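Long-range contacts in uncharacterized protein (Bacillus thuringiensis serovar kurstaki, PDB 4XE7), which is a bacterial actin-like ParM protein of the cytoskeleton, here without nucleotide, and probably forms filaments that segregate plasmid DNA: residues E230-I234 / A245-D249; D365-V370 / G389-P393. One frame throughout, in Å; residues are numbered along the deposited sequence.

Contact 1: residues E230-I234 / A245-D249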
loop_
_atom_site.group_PDB
_atom_site.type_symbol
_atom_site.label_atom_id
_atom_site.label_comp_id
_atom_site.label_asym_id
_atom_site.label_seq_id
_atom_site.Cartn_x
_atom_site.Cartn_y
_atom_site.Cartn_z
ATOM N N GLU A 230 -18.253 17.570 -6.987
ATOM C CA GLU A 230 -17.190 18.043 -7.866
ATOM C C GLU A 230 -16.456 16.855 -8.491
ATOM O O GLU A 230 -16.469 15.747 -7.959
ATOM C CB GLU A 230 -16.208 18.939 -7.106
ATOM C CG GLU A 230 -15.331 18.189 -6.122
ATOM C CD GLU A 230 -14.502 19.112 -5.246
ATOM O OE1 GLU A 230 -14.299 20.282 -5.636
ATOM O OE2 GLU A 230 -14.058 18.666 -4.163
ATOM N N SER A 231 -15.828 17.097 -9.635
ATOM C CA SER A 231 -15.070 16.057 -10.302
ATOM C C SER A 231 -13.612 16.056 -9.832
ATOM O O SER A 231 -13.056 17.094 -9.466
ATOM C CB SER A 231 -15.152 16.236 -11.815
ATOM O OG SER A 231 -14.590 17.473 -12.208
ATOM N N TYR A 232 -13.018 14.871 -9.833
ATOM C CA TYR A 232 -11.668 14.663 -9.358
ATOM C C TYR A 232 -10.825 13.989 -10.429
ATOM O O TYR A 232 -11.207 12.946 -10.959
ATOM C CB TYR A 232 -11.665 13.765 -8.112
ATOM C CG TYR A 232 -12.578 14.187 -6.987
ATOM C CD1 TYR A 232 -12.195 15.191 -6.098
ATOM C CD2 TYR A 232 -13.802 13.558 -6.782
ATOM C CE1 TYR A 232 -13.013 15.575 -5.050
ATOM C CE2 TYR A 232 -14.629 13.933 -5.733
ATOM C CZ TYR A 232 -14.229 14.946 -4.868
ATOM O OH TYR A 232 -15.040 15.336 -3.822
ATOM N N ALA A 233 -9.662 14.543 -10.725
ATOM C CA ALA A 233 -8.671 13.750 -11.416
ATOM C C ALA A 233 -7.731 13.196 -10.350
ATOM O O ALA A 233 -7.223 13.941 -9.510
ATOM C CB ALA A 233 -7.913 14.576 -12.466
ATOM N N ILE A 234 -7.537 11.884 -10.349
ATOM C CA ILE A 234 -6.534 11.300 -9.475
ATOM C C ILE A 234 -5.424 10.684 -10.306
ATOM O O ILE A 234 -5.620 9.710 -11.037
ATOM C CB ILE A 234 -7.127 10.246 -8.524
ATOM C CG1 ILE A 234 -8.293 10.860 -7.730
ATOM C CG2 ILE A 234 -6.050 9.765 -7.562
ATOM C CD1 ILE A 234 -9.010 9.894 -6.795
ATOM N N ALA A 245 -6.562 8.945 -13.719
ATOM C CA ALA A 245 -7.965 8.574 -13.557
ATOM C C ALA A 245 -8.839 9.809 -13.409
ATOM O O ALA A 245 -8.470 10.755 -12.712
ATOM C CB ALA A 245 -8.141 7.648 -12.336
ATOM N N PHE A 246 -9.997 9.805 -14.066
ATOM C CA PHE A 246 -10.936 10.913 -13.919
ATOM C C PHE A 246 -12.280 10.412 -13.423
ATOM O O PHE A 246 -12.887 9.515 -14.013
ATOM C CB PHE A 246 -11.083 11.664 -15.230
ATOM C CG PHE A 246 -12.061 12.804 -15.177
ATOM C CD1 PHE A 246 -11.990 13.757 -14.173
ATOM C CD2 PHE A 246 -13.028 12.941 -16.159
ATOM C CE1 PHE A 246 -12.872 14.812 -14.143
ATOM C CE2 PHE A 246 -13.923 14.000 -16.137
ATOM C CZ PHE A 246 -13.838 14.938 -15.122
ATOM N N PHE A 247 -12.732 10.988 -12.318
ATOM C CA PHE A 247 -13.997 10.592 -11.701
ATOM C C PHE A 247 -15.007 11.731 -11.759
ATOM O O PHE A 247 -14.730 12.852 -11.317
ATOM C CB PHE A 247 -13.780 10.172 -10.245
ATOM C CG PHE A 247 -12.846 9.007 -10.071
ATOM C CD1 PHE A 247 -13.326 7.702 -10.114
ATOM C CD2 PHE A 247 -11.492 9.212 -9.835
ATOM C CE1 PHE A 247 -12.461 6.623 -9.939
ATOM C CE2 PHE A 247 -10.624 8.141 -9.665
ATOM C CZ PHE A 247 -11.108 6.843 -9.711
ATOM N N GLU A 248 -16.181 11.433 -12.304
ATOM C CA GLU A 248 -17.245 12.407 -12.479
ATOM C C GLU A 248 -18.517 11.799 -11.926
ATOM O O GLU A 248 -18.861 10.672 -12.280
ATOM C CB GLU A 248 -17.407 12.760 -13.960
ATOM C CG GLU A 248 -17.773 14.201 -14.257
ATOM C CD GLU A 248 -17.687 14.530 -15.749
ATOM O OE1 GLU A 248 -17.341 13.632 -16.555
ATOM O OE2 GLU A 248 -17.957 15.695 -16.112
ATOM N N ASP A 249 -19.197 12.531 -11.048
ATOM C CA ASP A 249 -20.434 12.050 -10.453
ATOM C C ASP A 249 -20.236 10.686 -9.797
ATOM O O ASP A 249 -21.091 9.806 -9.899
ATOM C CB ASP A 249 -21.540 11.979 -11.514
ATOM C CG ASP A 249 -21.900 13.344 -12.073
ATOM O OD1 ASP A 249 -22.170 14.260 -11.267
ATOM O OD2 ASP A 249 -21.892 13.504 -13.315
#

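Contact 2: residues D365-V370 / G389-P393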
loop_
_atom_site.group_PDB
_atom_site.type_symbol
_atom_site.label_atom_id
_atom_site.label_comp_id
_atom_site.label_asym_id
_atom_site.label_seq_id
_atom_site.Cartn_x
_atom_site.Cartn_y
_atom_site.Cartn_z
ATOM N N ASP A 365 -12.361 19.410 -11.421
ATOM C CA ASP A 365 -12.471 20.490 -10.448
ATOM C C ASP A 365 -11.259 20.487 -9.549
ATOM O O ASP A 365 -10.704 21.539 -9.204
ATOM C CB ASP A 365 -13.752 20.346 -9.629
ATOM C CG ASP A 365 -14.994 20.548 -10.464
ATOM O OD1 ASP A 365 -15.029 21.542 -11.231
ATOM O OD2 ASP A 365 -15.921 19.710 -10.370
ATOM N N LYS A 366 -10.848 19.283 -9.182
ATOM C CA LYS A 366 -9.649 19.085 -8.393
ATOM C C LYS A 366 -8.667 18.212 -9.177
ATOM O O LYS A 366 -9.047 17.188 -9.742
ATOM C CB LYS A 366 -9.993 18.437 -7.047
ATOM C CG LYS A 366 -10.872 19.300 -6.148
ATOM C CD LYS A 366 -10.062 20.434 -5.528
ATOM C CE LYS A 366 -10.787 21.076 -4.342
ATOM N NZ LYS A 366 -12.087 21.640 -4.736
ATOM N N ASN A 367 -7.411 18.610 -9.222
ATOM C CA ASN A 367 -6.406 17.755 -9.839
ATOM C C ASN A 367 -5.452 17.212 -8.769
ATOM O O ASN A 367 -4.670 17.959 -8.187
ATOM C CB ASN A 367 -5.665 18.523 -10.941
ATOM C CG ASN A 367 -4.954 17.601 -11.928
ATOM O OD1 ASN A 367 -5.199 16.389 -11.951
ATOM N ND2 ASN A 367 -4.054 18.167 -12.731
ATOM N N ILE A 368 -5.542 15.908 -8.503
ATOM C CA ILE A 368 -4.846 15.298 -7.372
ATOM C C ILE A 368 -3.696 14.383 -7.800
ATOM O O ILE A 368 -3.842 13.636 -8.760
ATOM C CB ILE A 368 -5.842 14.484 -6.507
ATOM C CG1 ILE A 368 -7.066 15.340 -6.182
ATOM C CG2 ILE A 368 -5.155 13.977 -5.237
ATOM C CD1 ILE A 368 -8.174 14.616 -5.413
ATOM N N VAL A 369 -2.558 14.445 -7.091
ATOM C CA VAL A 369 -1.468 13.509 -7.331
ATOM C C VAL A 369 -1.279 12.604 -6.123
ATOM O O VAL A 369 -1.416 13.037 -4.980
ATOM C CB VAL A 369 -0.134 14.216 -7.664
ATOM C CG1 VAL A 369 -0.242 14.936 -8.991
ATOM C CG2 VAL A 369 0.297 15.188 -6.535
ATOM N N VAL A 370 -1.008 11.330 -6.387
ATOM C CA VAL A 370 -0.713 10.354 -5.341
ATOM C C VAL A 370 0.348 9.450 -5.894
ATOM O O VAL A 370 0.633 9.513 -7.089
ATOM C CB VAL A 370 -1.952 9.514 -4.917
ATOM C CG1 VAL A 370 -3.047 10.407 -4.399
ATOM C CG2 VAL A 370 -2.452 8.683 -6.076
ATOM N N GLY A 389 -7.087 24.289 -7.242
ATOM C CA GLY A 389 -7.678 23.020 -7.619
ATOM C C GLY A 389 -6.652 21.891 -7.656
ATOM O O GLY A 389 -7.041 20.721 -7.700
ATOM N N PHE A 390 -5.359 22.230 -7.633
ATOM C CA PHE A 390 -4.303 21.210 -7.593
ATOM C C PHE A 390 -4.012 20.766 -6.168
ATOM O O PHE A 390 -3.730 21.583 -5.288
ATOM C CB PHE A 390 -3.008 21.707 -8.236
ATOM C CG PHE A 390 -1.935 20.653 -8.322
ATOM C CD1 PHE A 390 -1.020 20.476 -7.284
ATOM C CD2 PHE A 390 -1.842 19.832 -9.439
ATOM C CE1 PHE A 390 -0.033 19.489 -7.357
ATOM C CE2 PHE A 390 -0.861 18.848 -9.523
ATOM C CZ PHE A 390 0.045 18.677 -8.478
ATOM N N ILE A 391 -4.068 19.460 -5.951
ATOM C CA ILE A 391 -3.913 18.920 -4.609
ATOM C C ILE A 391 -2.723 17.975 -4.511
ATOM O O ILE A 391 -2.661 16.953 -5.201
ATOM C CB ILE A 391 -5.177 18.155 -4.163
ATOM C CG1 ILE A 391 -6.416 19.051 -4.277
ATOM C CG2 ILE A 391 -5.003 17.626 -2.762
ATOM C CD1 ILE A 391 -6.294 20.353 -3.523
ATOM N N LEU A 392 -1.771 18.331 -3.665
ATOM C CA LEU A 392 -0.687 17.433 -3.299
ATOM C C LEU A 392 -0.950 17.117 -1.836
ATOM O O LEU A 392 -0.702 17.957 -0.983
ATOM C CB LEU A 392 0.680 18.089 -3.513
ATOM C CG LEU A 392 1.921 17.221 -3.715
ATOM C CD1 LEU A 392 3.119 18.087 -4.103
ATOM C CD2 LEU A 392 2.222 16.417 -2.462
ATOM N N PRO A 393 -1.500 15.925 -1.551
ATOM C CA PRO A 393 -2.002 15.589 -0.208
ATOM C C PRO A 393 -0.913 15.686 0.852
ATOM O O PRO A 393 0.214 15.229 0.610
ATOM C CB PRO A 393 -2.496 14.125 -0.349
ATOM C CG PRO A 393 -2.666 13.901 -1.840
ATOM C CD PRO A 393 -1.624 14.804 -2.497
#

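Contact 1: residues E230-I234 / A245-D249
Phe247 loses more surface here than any other residue of the two segments, 71 Å², followed by Ile234 (57 Å²) and Ser231 (51 Å²). The backbone register explains where each is buried. Strands 232-234 and 245-248 run antiparallel, 158° between directions and 4.7 Å between axes at closest approach. Tyr232 and Phe247 form a hydrogen-bonded pair, with Tyr232 N to Phe247 O at 3.0 Å and Phe247 N to Tyr232 O at 2.8 Å. Ile234 and Ala245 form the next one, with Ile234 N to Ala245 O at 2.8 Å and Ala245 N to Ile234 O at 2.9 Å.

Tyr232, Ile234, Ala245 and Phe247 therefore share one face of the sheet. On it the Phe247 ring lies diagonally across from Ile234, Phe247 CE2 to Ile234 CD1 3.7 Å, and the ring also touches Leu252 and Val203. The non-hydrogen-bonded pair Ala233 and Phe246, CA atoms 4.4 Å apart, faces the other way, towards Phe358 of helix 337-362. Ser231, just before the strand, points its CA-to-CB bond toward the other segment, where Ser231 CB sits 3.6 Å from Phe246 CE1; separately, Ser231 CA makes a CA-H...O contact of 3.4 Å with the backbone Phe247 O. A regular antiparallel ladder whose strands are consecutive in sequence identifies a beta hairpin, consistent with the hairpin that opens the second half of an actin-like fold.

Contact 2: residues D365-V370 / G389-P393
Two short segments run side by side in the same direction, their end-to-end vectors 23° apart, and the hydrogen bonds confirm parallel pairing: Asn367 N to Gly389 O at 2.6 Å, Ile391 N to Asn367 O at 2.8 Å and Val369 N to Ile391 O at 3.1 Å. This ladder sets which side chains meet.

On one face the large bump is Ile391, with 69 Å² covered. It packs on Ile368, Ile391 CB to Ile368 CG1 3.9 Å, and on the aliphatic part of Lys366, Lys366 CD to Ile391 CG1 4.1 Å; the ammonium group continues to a salt bridge with Glu230. Farther along, Pro393 CG comes 4.2 Å from Ile368 CG2 and 4.3 Å from Val370 CG1, so the proline ring bridges two alternate residues of the strand.

Val369, with 75 Å² covered, is the main bump on the other face. It fills the hollow lined by Phe390 (Val369 CG1 to Phe390 CZ 3.8 Å) and Leu392 (Val369 CG2 to Leu392 CG 3.8 Å). Trp359 of helix 337-362 also touches Phe390 on this face. Pro393 CD lies 3.1 Å from Val369 O, where the proline nitrogen offers no hydrogen to continue the ladder.

At the opposite end, a CB on Gly389 would lie 2.9 Å from Asp365 O, a clash; at its phi/psi of 100°/-14° a CB would also jam against the preceding carbonyl oxygen. Parallel neighbours joined through helices make a beta-alpha-beta connection, here at the sheet edge formed by strand 390-391, consistent with the alpha/beta core of actin-like domains.

Overall arrangement
Following the chain from the N terminus, contact 1 closes first: strand 232-237 turns back into strand 242-248, with only ten residues between the paired segments. Strand 251-260 then extends the sheet beyond 242-248, and the chain passes through helices and a pair of short strands before helix 337-362. Contact 2 opens after that and closes a loop of 18 residues, half of them helical. The two loops are thus in series, neither nested nor crossed. Their centres lie 10 Å apart in one five-stranded mixed sheet, where 232-237 and 366-370 are parallel neighbours. Ser231 N to Asp365 OD2 (2.7 Å, a probable hydrogen bond) and the Glu230 OE1 to Lys366 NZ salt bridge (2.7 Å) join them directly.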